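Local coordinates for phosphoribosylaminoimidazole-succinocarboxamide synthase (Saccharomyces cerevisiae, PDB 1A48), which catalyses the ATP-dependent ligation of L-aspartate to the carboxylate of CAIR, giving SAICAR in de novo purine biosynthesis, at residues A[11-16]-A[23-28]; A[58-63]-A[297-302]; A[216-221]-A[234-239]. All blocks are in the same frame, centred on the assembly; numbering follows the deposited sequence.

Overall arrangement
From the N terminus, contact 1 (11-16 with 23-28) closes first, a short hairpin loop with only six residues between its segments, in a four-stranded antiparallel sheet. Contact 2 (58-63 with 297-302) opens later and spans 233 residues, joining helix 53-67 to the C-terminal helix 282-300. Contact 3 (216-221 with 234-239) closes wholly within that span, setting the loop after strand 228-231 against strand 211-223 of the mixed sheet. Contacts 2 and 3 touch, with Ser61 OG 3.2 Å from Val235 N, a probable hydrogen bond, whereas contact 1 stands apart, its centre about 27 Å from that of contact 2 and about 22 Å from that of contact 3.

Contact 1 of 3, residues A[11-16]-A[23-28]; sequences ILPLVA and IYEVDA
Leu14 lays its CD2 methyl over one face of the Tyr24 ring, 4.1 Å from the ring centroid and 22° off the normal, a CH-pi contact offset toward the rim. Leu12 meets the ring's flank from the other side of its plane, CB lying 3.9 Å from Tyr24 CD2; its own CD2 methyl is 4.3 Å from Val26 CG2. Leu12 O lies at the ring edge, and the hydroxyl is hydrogen-bonded to Thr6. Glu25 O is a knob between two neighbours: Leu12 CG rests on it at 3.5 Å and Pro13 CD at 3.4 Å. Val15 turns CB to Ile23 CG2 at 4.2 Å. With its chi1 at 171°, CG1 stands opposite the backbone N, and CG2, beside that N, meets Glu25 CB at 3.8 Å. The Glu25 carboxylate goes on to a salt bridge with Lys111.

Backbone bonds fix the spacing: Glu25 N donates to Pro13 O, and Ile23 N to Ala16 O. Ile23 O receives Val15 N at 2.8 Å and a weaker bond from Ala16 N. This doubled partner, with the register shifting by one between Leu14 and Ala16, defines a classic beta bulge in the antiparallel hairpin of strands 14-17 and 21-27.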
ATOM      1  N   ILE A  11      -6.475  26.480   0.786  1.00 15.92           N
ATOM      2  CA  ILE A  11      -5.271  26.943   0.140  1.00 15.83           C
ATOM      3  C   ILE A  11      -5.057  26.239  -1.190  1.00 11.64           C
ATOM      4  O   ILE A  11      -4.598  26.759  -2.214  1.00 13.28           O
ATOM      5  CB  ILE A  11      -4.034  26.920   1.063  1.00 14.69           C
ATOM      6  CG1 ILE A  11      -4.282  27.927   2.224  1.00 19.38           C
ATOM      7  CG2 ILE A  11      -2.721  27.308   0.352  1.00 16.30           C
ATOM      8  CD1 ILE A  11      -3.141  27.781   3.231  1.00 20.41           C
ATOM      9  N   LEU A  12      -5.386  24.971  -1.181  1.00 12.27           N
ATOM     10  CA  LEU A  12      -5.343  24.029  -2.277  1.00 11.15           C
ATOM     11  C   LEU A  12      -6.716  23.311  -2.283  1.00 10.86           C
ATOM     12  O   LEU A  12      -7.259  22.989  -1.240  1.00 11.86           O
ATOM     13  CB  LEU A  12      -4.268  22.965  -1.979  1.00 10.85           C
ATOM     14  CG  LEU A  12      -2.891  23.059  -2.497  1.00 16.73           C
ATOM     15  CD1 LEU A  12      -2.386  24.374  -2.929  1.00 13.29           C
ATOM     16  CD2 LEU A  12      -1.854  22.226  -1.776  1.00 16.14           C
ATOM     17  N   PRO A  13      -7.232  23.037  -3.468  1.00 11.87           N
ATOM     18  CA  PRO A  13      -8.480  22.306  -3.596  1.00 11.94           C
ATOM     19  C   PRO A  13      -8.249  20.832  -3.284  1.00 10.78           C
ATOM     20  O   PRO A  13      -7.225  20.250  -3.595  1.00  9.58           O
ATOM     21  CB  PRO A  13      -8.940  22.538  -5.039  1.00 13.30           C
ATOM     22  CG  PRO A  13      -7.730  23.039  -5.762  1.00 13.82           C
ATOM     23  CD  PRO A  13      -6.662  23.396  -4.759  1.00 11.57           C
ATOM     24  N   LEU A  14      -9.203  20.205  -2.655  1.00 10.67           N
ATOM     25  CA  LEU A  14      -9.218  18.805  -2.312  1.00 14.38           C
ATOM     26  C   LEU A  14      -9.654  18.001  -3.544  1.00 14.49           C
ATOM     27  O   LEU A  14     -10.648  18.375  -4.157  1.00 16.34           O
ATOM     28  CB  LEU A  14     -10.210  18.597  -1.208  1.00 16.09           C
ATOM     29  CG  LEU A  14     -10.057  17.831   0.029  1.00 22.19           C
ATOM     30  CD1 LEU A  14     -11.349  17.111   0.411  1.00 21.97           C
ATOM     31  CD2 LEU A  14      -8.885  16.880   0.112  1.00 14.60           C
ATOM     32  N   VAL A  15      -8.922  16.984  -3.920  1.00 11.99           N
ATOM     33  CA  VAL A  15      -9.232  16.077  -4.995  1.00 11.72           C
ATOM     34  C   VAL A  15     -10.021  14.911  -4.413  1.00 14.56           C
ATOM     35  O   VAL A  15     -11.054  14.510  -4.935  1.00 13.57           O
ATOM     36  CB  VAL A  15      -8.044  15.592  -5.790  1.00 10.34           C
ATOM     37  CG1 VAL A  15      -8.349  14.491  -6.753  1.00 15.26           C
ATOM     38  CG2 VAL A  15      -7.420  16.791  -6.468  1.00 13.57           C
ATOM     39  N   ALA A  16      -9.561  14.352  -3.299  1.00 14.26           N
ATOM     40  CA  ALA A  16     -10.175  13.266  -2.605  1.00 14.06           C
ATOM     41  C   ALA A  16      -9.698  12.994  -1.195  1.00 13.72           C
ATOM     42  O   ALA A  16      -8.603  13.255  -0.842  1.00 12.49           O
ATOM     43  CB  ALA A  16      -9.852  11.964  -3.385  1.00 21.94           C
ATOM     44  N   ILE A  23      -5.732  13.858  -0.763  1.00  5.50           N
ATOM     45  CA  ILE A  23      -5.036  14.289  -1.954  1.00  6.92           C
ATOM     46  C   ILE A  23      -5.484  15.666  -2.412  1.00 10.05           C
ATOM     47  O   ILE A  23      -6.701  15.902  -2.509  1.00  9.33           O
ATOM     48  CB  ILE A  23      -5.340  13.274  -3.096  1.00  7.52           C
ATOM     49  CG1 ILE A  23      -4.956  11.888  -2.612  1.00 12.35           C
ATOM     50  CG2 ILE A  23      -4.617  13.726  -4.338  1.00  8.06           C
ATOM     51  CD1 ILE A  23      -5.413  10.752  -3.480  1.00 17.41           C
ATOM     52  N   TYR A  24      -4.654  16.635  -2.602  1.00  8.11           N
ATOM     53  CA  TYR A  24      -4.842  17.948  -2.997  1.00  7.65           C
ATOM     54  C   TYR A  24      -4.214  18.169  -4.379  1.00  9.20           C
ATOM     55  O   TYR A  24      -3.223  17.590  -4.785  1.00 10.63           O
ATOM     56  CB  TYR A  24      -4.171  19.037  -2.072  1.00  8.26           C
ATOM     57  CG  TYR A  24      -4.788  19.026  -0.713  1.00  6.01           C
ATOM     58  CD1 TYR A  24      -4.354  18.104   0.228  1.00  7.84           C
ATOM     59  CD2 TYR A  24      -5.835  19.789  -0.400  1.00  6.71           C
ATOM     60  CE1 TYR A  24      -4.956  18.041   1.485  1.00  7.06           C
ATOM     61  CE2 TYR A  24      -6.484  19.745   0.805  1.00  7.34           C
ATOM     62  CZ  TYR A  24      -6.017  18.876   1.780  1.00 10.12           C
ATOM     63  OH  TYR A  24      -6.649  18.812   3.011  1.00 10.06           O
ATOM     64  N   GLU A  25      -4.780  19.174  -5.069  1.00  7.56           N
ATOM     65  CA  GLU A  25      -4.247  19.574  -6.353  1.00  9.23           C
ATOM     66  C   GLU A  25      -3.339  20.771  -6.183  1.00  9.07           C
ATOM     67  O   GLU A  25      -3.782  21.821  -5.646  1.00 11.63           O
ATOM     68  CB  GLU A  25      -5.365  19.921  -7.360  1.00 12.36           C
ATOM     69  CG  GLU A  25      -4.746  20.260  -8.714  1.00 16.15           C
ATOM     70  CD  GLU A  25      -5.871  20.708  -9.671  1.00 26.12           C
ATOM     71  OE1 GLU A  25      -6.548  21.718  -9.490  1.00 28.16           O
ATOM     72  OE2 GLU A  25      -6.059  19.943 -10.605  1.00 25.18           O
ATOM     73  N   VAL A  26      -2.100  20.711  -6.635  1.00  9.83           N
ATOM     74  CA  VAL A  26      -1.140  21.806  -6.513  1.00 11.60           C
ATOM     75  C   VAL A  26      -1.211  22.755  -7.701  1.00 13.91           C
ATOM     76  O   VAL A  26      -1.224  23.972  -7.578  1.00 15.09           O
ATOM     77  CB  VAL A  26       0.282  21.211  -6.297  1.00 10.33           C
ATOM     78  CG1 VAL A  26       1.351  22.251  -6.321  1.00 13.97           C
ATOM     79  CG2 VAL A  26       0.288  20.409  -5.015  1.00 13.20           C
ATOM     80  N   ASP A  27      -1.220  22.139  -8.897  1.00 14.95           N
ATOM     81  CA  ASP A  27      -1.357  22.918 -10.121  1.00 16.13           C
ATOM     82  C   ASP A  27      -1.926  21.956 -11.144  1.00 16.41           C
ATOM     83  O   ASP A  27      -2.285  20.847 -10.830  1.00 13.88           O
ATOM     84  CB  ASP A  27      -0.141  23.671 -10.571  1.00 19.35           C
ATOM     85  CG  ASP A  27       1.045  22.795 -10.879  1.00 20.91           C
ATOM     86  OD1 ASP A  27       0.895  21.631 -11.263  1.00 17.49           O
ATOM     87  OD2 ASP A  27       2.161  23.298 -10.763  1.00 25.91           O
ATOM     88  N   ALA A  28      -1.951  22.421 -12.390  1.00 17.56           N
ATOM     89  CA  ALA A  28      -2.501  21.577 -13.451  1.00 18.74           C
ATOM     90  C   ALA A  28      -1.850  20.217 -13.644  1.00 16.62           C
ATOM     91  O   ALA A  28      -2.585  19.329 -14.123  1.00 18.84           O
ATOM     92  CB  ALA A  28      -2.350  22.331 -14.785  1.00 22.46           C
TER

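Contact 2 of 3, residues A[58-63]-A[297-302]; sequences TKLSEF and ETLTGS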
ATOM      1  N   THR A  58       4.915   6.708   4.564  1.00  8.28           N
ATOM      2  CA  THR A  58       5.446   7.567   3.550  1.00  9.47           C
ATOM      3  C   THR A  58       6.905   7.240   3.303  1.00 11.30           C
ATOM      4  O   THR A  58       7.335   6.977   2.174  1.00  9.68           O
ATOM      5  CB  THR A  58       5.257   9.078   3.799  1.00  8.21           C
ATOM      6  OG1 THR A  58       3.849   9.308   3.860  1.00  8.25           O
ATOM      7  CG2 THR A  58       5.804   9.968   2.722  1.00 10.37           C
ATOM      8  N   LYS A  59       7.692   7.193   4.384  1.00 11.16           N
ATOM      9  CA  LYS A  59       9.120   6.882   4.289  1.00  9.25           C
ATOM     10  C   LYS A  59       9.363   5.469   3.769  1.00  9.17           C
ATOM     11  O   LYS A  59      10.341   5.282   3.068  1.00 11.13           O
ATOM     12  CB  LYS A  59       9.738   7.103   5.650  1.00 13.05           C
ATOM     13  CG  LYS A  59       9.756   8.593   6.007  1.00 17.42           C
ATOM     14  CD  LYS A  59      10.064   8.701   7.501  1.00 28.88           C
ATOM     15  CE  LYS A  59      10.334  10.198   7.737  1.00 34.65           C
ATOM     16  NZ  LYS A  59      11.727  10.499   7.309  1.00 42.08           N
ATOM     17  N   LEU A  60       8.503   4.519   4.137  1.00  8.61           N
ATOM     18  CA  LEU A  60       8.671   3.176   3.582  1.00  9.95           C
ATOM     19  C   LEU A  60       8.402   3.149   2.084  1.00  9.88           C
ATOM     20  O   LEU A  60       9.090   2.524   1.309  1.00 10.17           O
ATOM     21  CB  LEU A  60       7.757   2.274   4.397  1.00 11.54           C
ATOM     22  CG  LEU A  60       7.914   0.794   4.087  1.00 14.42           C
ATOM     23  CD1 LEU A  60       9.325   0.301   4.367  1.00 15.07           C
ATOM     24  CD2 LEU A  60       6.830   0.061   4.858  1.00 15.97           C
ATOM     25  N   SER A  61       7.395   3.810   1.580  1.00 10.29           N
ATOM     26  CA  SER A  61       7.116   3.895   0.167  1.00 11.28           C
ATOM     27  C   SER A  61       8.280   4.619  -0.472  1.00 12.49           C
ATOM     28  O   SER A  61       8.633   4.150  -1.568  1.00 13.44           O
ATOM     29  CB  SER A  61       5.895   4.696  -0.254  1.00 17.28           C
ATOM     30  OG  SER A  61       4.762   3.948  -0.171  1.00 27.53           O
ATOM     31  N   GLU A  62       8.790   5.693   0.082  1.00 10.84           N
ATOM     32  CA  GLU A  62       9.935   6.349  -0.495  1.00 11.19           C
ATOM     33  C   GLU A  62      11.123   5.407  -0.585  1.00 11.26           C
ATOM     34  O   GLU A  62      11.814   5.458  -1.609  1.00 11.19           O
ATOM     35  CB  GLU A  62      10.378   7.588   0.230  1.00 13.51           C
ATOM     36  CG  GLU A  62       9.361   8.707   0.195  1.00 16.53           C
ATOM     37  CD  GLU A  62       9.914   9.862   1.076  1.00 22.47           C
ATOM     38  OE1 GLU A  62       9.683   9.836   2.283  1.00 22.03           O
ATOM     39  OE2 GLU A  62      10.603  10.710   0.539  1.00 24.10           O
ATOM     40  N   PHE A  63      11.400   4.525   0.327  1.00  9.39           N
ATOM     41  CA  PHE A  63      12.453   3.553   0.282  1.00 10.28           C
ATOM     42  C   PHE A  63      12.264   2.593  -0.928  1.00 10.24           C
ATOM     43  O   PHE A  63      13.168   2.325  -1.737  1.00  8.50           O
ATOM     44  CB  PHE A  63      12.471   2.773   1.613  1.00 10.38           C
ATOM     45  CG  PHE A  63      13.273   1.500   1.515  1.00 14.67           C
ATOM     46  CD1 PHE A  63      14.663   1.543   1.618  1.00 16.17           C
ATOM     47  CD2 PHE A  63      12.661   0.293   1.282  1.00 15.95           C
ATOM     48  CE1 PHE A  63      15.402   0.367   1.432  1.00 16.74           C
ATOM     49  CE2 PHE A  63      13.376  -0.867   1.080  1.00 16.93           C
ATOM     50  CZ  PHE A  63      14.769  -0.819   1.144  1.00 14.96           C
ATOM     51  N   GLU A 297      12.112   0.049  10.471  1.00 15.85           N
ATOM     52  CA  GLU A 297      13.546  -0.105  10.804  1.00 14.49           C
ATOM     53  C   GLU A 297      14.114  -1.345  10.180  1.00 14.47           C
ATOM     54  O   GLU A 297      15.220  -1.330   9.659  1.00 14.09           O
ATOM     55  CB  GLU A 297      13.686  -0.134  12.353  1.00 17.50           C
ATOM     56  CG  GLU A 297      13.378   1.196  13.013  1.00 16.46           C
ATOM     57  CD  GLU A 297      13.803   1.325  14.472  1.00 17.95           C
ATOM     58  OE1 GLU A 297      13.786   0.287  15.142  1.00 19.88           O
ATOM     59  OE2 GLU A 297      14.017   2.426  14.976  1.00 19.64           O
ATOM     60  N   THR A 298      13.379  -2.445  10.194  1.00 14.42           N
ATOM     61  CA  THR A 298      13.842  -3.651   9.642  1.00 17.09           C
ATOM     62  C   THR A 298      13.985  -3.610   8.139  1.00 17.04           C
ATOM     63  O   THR A 298      14.996  -4.120   7.628  1.00 14.68           O
ATOM     64  CB  THR A 298      13.227  -4.935  10.126  1.00 19.02           C
ATOM     65  OG1 THR A 298      12.558  -5.693   9.140  1.00 34.98           O
ATOM     66  CG2 THR A 298      12.574  -4.937  11.398  1.00 14.54           C
ATOM     67  N   LEU A 299      13.099  -2.979   7.405  1.00 15.92           N
ATOM     68  CA  LEU A 299      13.242  -2.964   5.936  1.00 17.61           C
ATOM     69  C   LEU A 299      14.134  -1.908   5.354  1.00 17.32           C
ATOM     70  O   LEU A 299      14.787  -2.129   4.334  1.00 18.30           O
ATOM     71  CB  LEU A 299      11.878  -2.951   5.250  1.00 16.23           C
ATOM     72  CG  LEU A 299      10.981  -4.138   5.436  1.00 18.50           C
ATOM     73  CD1 LEU A 299       9.530  -3.781   5.155  1.00 21.24           C
ATOM     74  CD2 LEU A 299      11.441  -5.346   4.655  1.00 19.28           C
ATOM     75  N   THR A 300      14.212  -0.773   5.954  1.00 17.27           N
ATOM     76  CA  THR A 300      15.012   0.386   5.475  1.00 21.05           C
ATOM     77  C   THR A 300      16.421   0.366   5.982  1.00 23.94           C
ATOM     78  O   THR A 300      17.374   0.935   5.477  1.00 25.38           O
ATOM     79  CB  THR A 300      14.099   1.480   6.045  1.00 21.58           C
ATOM     80  OG1 THR A 300      13.272   2.129   5.104  1.00 26.12           O
ATOM     81  CG2 THR A 300      14.464   2.199   7.240  1.00 14.50           C
ATOM     82  N   GLY A 301      16.643  -0.314   7.112  1.00 25.28           N
ATOM     83  CA  GLY A 301      17.895  -0.323   7.810  1.00 28.54           C
ATOM     84  C   GLY A 301      18.079   0.988   8.580  1.00 31.34           C
ATOM     85  O   GLY A 301      19.158   1.251   9.161  1.00 36.56           O
ATOM     86  N   SER A 302      17.139   1.905   8.663  1.00 31.05           N
ATOM     87  CA  SER A 302      17.176   3.155   9.344  1.00 29.73           C
ATOM     88  C   SER A 302      16.599   3.049  10.752  1.00 31.43           C
ATOM     89  O   SER A 302      15.801   2.159  10.985  1.00 32.96           O
ATOM     90  CB  SER A 302      16.388   4.287   8.664  1.00 33.47           C
ATOM     91  OG  SER A 302      16.917   4.598   7.380  1.00 39.36           O
TER
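Phe63 presents one face of its ring to the backbone at the end of helix 282-300: Thr300 CA lies 4.2 Å from the ring centroid and 20° off its normal, a CH-pi contact displaced toward the rim. This is the closely packed part, although both residues are partly exposed. Phe63 CZ comes within 3.4 Å of Leu299 O, and Thr300 OG1 sits 3.6 Å from Phe63 CB, near the root of the ring. The ring reaches across because CG is anti to the backbone N (chi1 164°). Leu299 O is also accounted for elsewhere, since it is hydrogen-bonded to the hydroxyl of Tyr205.

Leu60, one turn earlier, makes a sparser contact, but a buried one. Its CD1 and Leu299 CD1, methyls on two buried residues, lie 4.2 Å apart, the side chains crossing obliquely. The spacing thus widens from the partly exposed ring to the buried leucine pair. Replacing Phe63 by alanine would take away the ring, which would probably leave Thr300 CA and Leu299 O without their cover and open a gap between the two helices.

No hydrogen bond crosses between the segments, which bury 203 Å² together, consistent with van der Waals contact. Between 58-63 and 297-302 the contact is therefore largely apolar and dependent on shape, with no hydrogen bond to fix its direction.

Contact 3 of 3, residues A[216-221]-A[234-239]; sequences TKFEFG and EVLTPD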
ATOM      1  N   THR A 216       0.546  -8.164  -2.840  1.00 10.50           N
ATOM      2  CA  THR A 216       0.595  -6.737  -2.872  1.00  9.22           C
ATOM      3  C   THR A 216      -0.308  -6.168  -3.944  1.00  9.80           C
ATOM      4  O   THR A 216      -0.554  -6.850  -4.901  1.00  7.81           O
ATOM      5  CB  THR A 216       1.994  -6.143  -3.057  1.00 11.56           C
ATOM      6  OG1 THR A 216       2.027  -4.834  -2.481  1.00 11.82           O
ATOM      7  CG2 THR A 216       2.551  -6.149  -4.431  1.00 11.53           C
ATOM      8  N   LYS A 217      -0.729  -4.957  -3.846  1.00  9.93           N
ATOM      9  CA  LYS A 217      -1.537  -4.311  -4.831  1.00 11.77           C
ATOM     10  C   LYS A 217      -0.808  -3.102  -5.371  1.00 13.62           C
ATOM     11  O   LYS A 217      -0.555  -2.162  -4.607  1.00 12.00           O
ATOM     12  CB  LYS A 217      -2.847  -3.916  -4.216  1.00 21.10           C
ATOM     13  CG  LYS A 217      -3.901  -3.446  -5.213  1.00 35.70           C
ATOM     14  CD  LYS A 217      -5.145  -3.037  -4.403  1.00 45.88           C
ATOM     15  CE  LYS A 217      -4.787  -1.824  -3.525  1.00 54.07           C
ATOM     16  NZ  LYS A 217      -4.225  -0.695  -4.360  1.00 60.48           N
ATOM     17  N   PHE A 218      -0.509  -3.128  -6.668  1.00 11.14           N
ATOM     18  CA  PHE A 218       0.093  -2.030  -7.356  1.00  9.59           C
ATOM     19  C   PHE A 218      -0.972  -1.271  -8.202  1.00 11.46           C
ATOM     20  O   PHE A 218      -1.946  -1.783  -8.657  1.00 11.50           O
ATOM     21  CB  PHE A 218       1.186  -2.417  -8.278  1.00 13.04           C
ATOM     22  CG  PHE A 218       2.378  -3.135  -7.746  1.00 12.91           C
ATOM     23  CD1 PHE A 218       3.273  -2.518  -6.929  1.00 15.73           C
ATOM     24  CD2 PHE A 218       2.651  -4.429  -8.129  1.00 14.73           C
ATOM     25  CE1 PHE A 218       4.415  -3.123  -6.484  1.00 14.92           C
ATOM     26  CE2 PHE A 218       3.778  -5.099  -7.715  1.00 17.16           C
ATOM     27  CZ  PHE A 218       4.646  -4.412  -6.902  1.00 14.46           C
ATOM     28  N   GLU A 219      -0.621  -0.018  -8.398  1.00 13.42           N
ATOM     29  CA  GLU A 219      -1.347   0.874  -9.290  1.00 15.68           C
ATOM     30  C   GLU A 219      -0.324   1.484 -10.244  1.00 12.57           C
ATOM     31  O   GLU A 219       0.746   1.920  -9.810  1.00 13.49           O
ATOM     32  CB  GLU A 219      -2.105   1.889  -8.519  1.00 25.93           C
ATOM     33  CG  GLU A 219      -3.104   2.717  -9.298  1.00 39.99           C
ATOM     34  CD  GLU A 219      -4.084   3.313  -8.243  1.00 44.05           C
ATOM     35  OE1 GLU A 219      -4.761   2.418  -7.655  1.00 47.41           O
ATOM     36  OE2 GLU A 219      -3.986   4.543  -8.143  1.00 43.52           O
ATOM     37  N   PHE A 220      -0.620   1.468 -11.536  1.00 11.36           N
ATOM     38  CA  PHE A 220       0.191   1.985 -12.595  1.00 12.91           C
ATOM     39  C   PHE A 220      -0.475   3.063 -13.464  1.00 11.33           C
ATOM     40  O   PHE A 220      -1.704   3.137 -13.576  1.00 14.00           O
ATOM     41  CB  PHE A 220       0.620   0.854 -13.571  1.00 12.58           C
ATOM     42  CG  PHE A 220       1.518  -0.199 -12.976  1.00 14.88           C
ATOM     43  CD1 PHE A 220       2.861   0.029 -12.773  1.00 16.99           C
ATOM     44  CD2 PHE A 220       0.993  -1.403 -12.559  1.00 17.20           C
ATOM     45  CE1 PHE A 220       3.628  -0.928 -12.156  1.00 19.10           C
ATOM     46  CE2 PHE A 220       1.779  -2.365 -11.939  1.00 17.56           C
ATOM     47  CZ  PHE A 220       3.101  -2.134 -11.748  1.00 14.45           C
ATOM     48  N   GLY A 221       0.271   3.900 -14.090  1.00  9.57           N
ATOM     49  CA  GLY A 221      -0.087   4.896 -15.051  1.00 11.29           C
ATOM     50  C   GLY A 221       0.737   4.674 -16.308  1.00 11.93           C
ATOM     51  O   GLY A 221       1.601   3.755 -16.379  1.00 12.31           O
ATOM     52  N   GLU A 234       0.730   4.241  -3.558  1.00 31.41           N
ATOM     53  CA  GLU A 234       1.534   3.681  -2.479  1.00 30.11           C
ATOM     54  C   GLU A 234       2.103   2.293  -2.825  1.00 25.25           C
ATOM     55  O   GLU A 234       1.469   1.482  -3.495  1.00 27.86           O
ATOM     56  CB  GLU A 234       0.745   3.588  -1.189  1.00 31.95           C
ATOM     57  CG  GLU A 234       0.001   2.371  -0.819  1.00 34.52           C
ATOM     58  CD  GLU A 234      -0.662   2.588   0.562  1.00 37.99           C
ATOM     59  OE1 GLU A 234       0.050   3.002   1.513  1.00 30.06           O
ATOM     60  OE2 GLU A 234      -1.896   2.330   0.493  1.00 40.69           O
ATOM     61  N   VAL A 235       3.369   2.095  -2.435  1.00 17.79           N
ATOM     62  CA  VAL A 235       4.051   0.891  -2.751  1.00 12.93           C
ATOM     63  C   VAL A 235       4.529   0.080  -1.594  1.00 11.39           C
ATOM     64  O   VAL A 235       5.323   0.491  -0.765  1.00 11.88           O
ATOM     65  CB  VAL A 235       5.262   1.315  -3.606  1.00 19.10           C
ATOM     66  CG1 VAL A 235       6.132   0.220  -4.105  1.00 21.06           C
ATOM     67  CG2 VAL A 235       4.776   2.082  -4.830  1.00 26.30           C
ATOM     68  N   LEU A 236       4.080  -1.155  -1.521  1.00  9.01           N
ATOM     69  CA  LEU A 236       4.522  -2.160  -0.577  1.00 10.66           C
ATOM     70  C   LEU A 236       4.615  -1.769   0.890  1.00  9.61           C
ATOM     71  O   LEU A 236       5.596  -2.007   1.585  1.00 11.24           O
ATOM     72  CB  LEU A 236       5.805  -2.797  -1.050  1.00 12.31           C
ATOM     73  CG  LEU A 236       6.184  -3.908  -1.950  1.00 18.08           C
ATOM     74  CD1 LEU A 236       5.333  -5.127  -2.013  1.00 17.05           C
ATOM     75  CD2 LEU A 236       6.759  -3.491  -3.262  1.00 17.73           C
ATOM     76  N   THR A 237       3.493  -1.264   1.358  1.00 11.00           N
ATOM     77  CA  THR A 237       3.288  -0.940   2.751  1.00 11.50           C
ATOM     78  C   THR A 237       2.324  -1.975   3.300  1.00 11.47           C
ATOM     79  O   THR A 237       1.665  -2.732   2.575  1.00  9.49           O
ATOM     80  CB  THR A 237       2.660   0.455   2.927  1.00 12.12           C
ATOM     81  OG1 THR A 237       1.313   0.351   2.508  1.00 12.46           O
ATOM     82  CG2 THR A 237       3.374   1.544   2.169  1.00 12.10           C
ATOM     83  N   PRO A 238       2.152  -2.044   4.610  1.00 12.76           N
ATOM     84  CA  PRO A 238       1.271  -2.947   5.305  1.00 10.27           C
ATOM     85  C   PRO A 238      -0.181  -2.631   4.992  1.00  9.51           C
ATOM     86  O   PRO A 238      -1.012  -3.442   5.289  1.00 10.92           O
ATOM     87  CB  PRO A 238       1.516  -2.810   6.821  1.00 13.04           C
ATOM     88  CG  PRO A 238       2.840  -2.148   6.827  1.00 14.84           C
ATOM     89  CD  PRO A 238       2.966  -1.264   5.576  1.00 15.16           C
ATOM     90  N   ASP A 239      -0.489  -1.460   4.448  1.00  8.35           N
ATOM     91  CA  ASP A 239      -1.809  -1.073   4.057  1.00  8.72           C
ATOM     92  C   ASP A 239      -2.087  -1.531   2.600  1.00 10.08           C
ATOM     93  O   ASP A 239      -3.249  -1.786   2.358  1.00 12.49           O
ATOM     94  CB  ASP A 239      -2.139   0.379   4.189  1.00 10.95           C
ATOM     95  CG  ASP A 239      -2.435   0.931   5.575  1.00  9.38           C
ATOM     96  OD1 ASP A 239      -2.722   0.159   6.468  1.00 12.18           O
ATOM     97  OD2 ASP A 239      -2.448   2.167   5.737  1.00 12.77           O
TER
HETATM   98  O   HOH W   1       1.991  -2.190  -3.118  1.00 13.51           O
HETATM   99  O   HOH W   2      -1.159   0.363  -3.906  1.00 36.40           O
HETATM  100  O   HOH W   3       1.487   1.160  -6.585  1.00 15.26           O
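Water 1 is gripped by three groups: Thr216 OG1 at 2.7 Å, Lys217 O, to which it donates, and Leu236 N, which donates to it at 2.8 Å. Thr216 OG1 is also hydrogen-bonded to Ser241 OG. The water joins strand and loop where no direct hydrogen bond runs between the segments. Water 2 repeats the link, donating to Lys217 O at 2.7 Å and to Glu234 O at 2.9 Å, with a weak bond from Lys217 NZ. Water 3 accepts from Glu219 N and lies 3.1 Å from Glu234 O, to which it can donate, though more acceptors surround it than it has protons.

The loop carrying Glu234 leads from strand 228-231 to strand 241-245, both antiparallel neighbours of strand 211-223 in the mixed sheet. Within it, Thr237 OG1 accepts from Asp239 N, an ST turn, and Asp239 continues into salt bridges with Lys53 and Lys260.

Apolar contact lies beside the waters. Leu236 splits its branches: CD1 presses on Thr216, 3.4 Å from OG1, while CD2 stands 4.0 Å from Phe218 CE1. Val235 CG1 approaches the edge of that ring. Phe218 CG, opposite the carbonyl carbon at chi1 -59°, sets the ring so that Thr216 CG2 lies over one face, 3.6 Å above the plane and offset toward the rim.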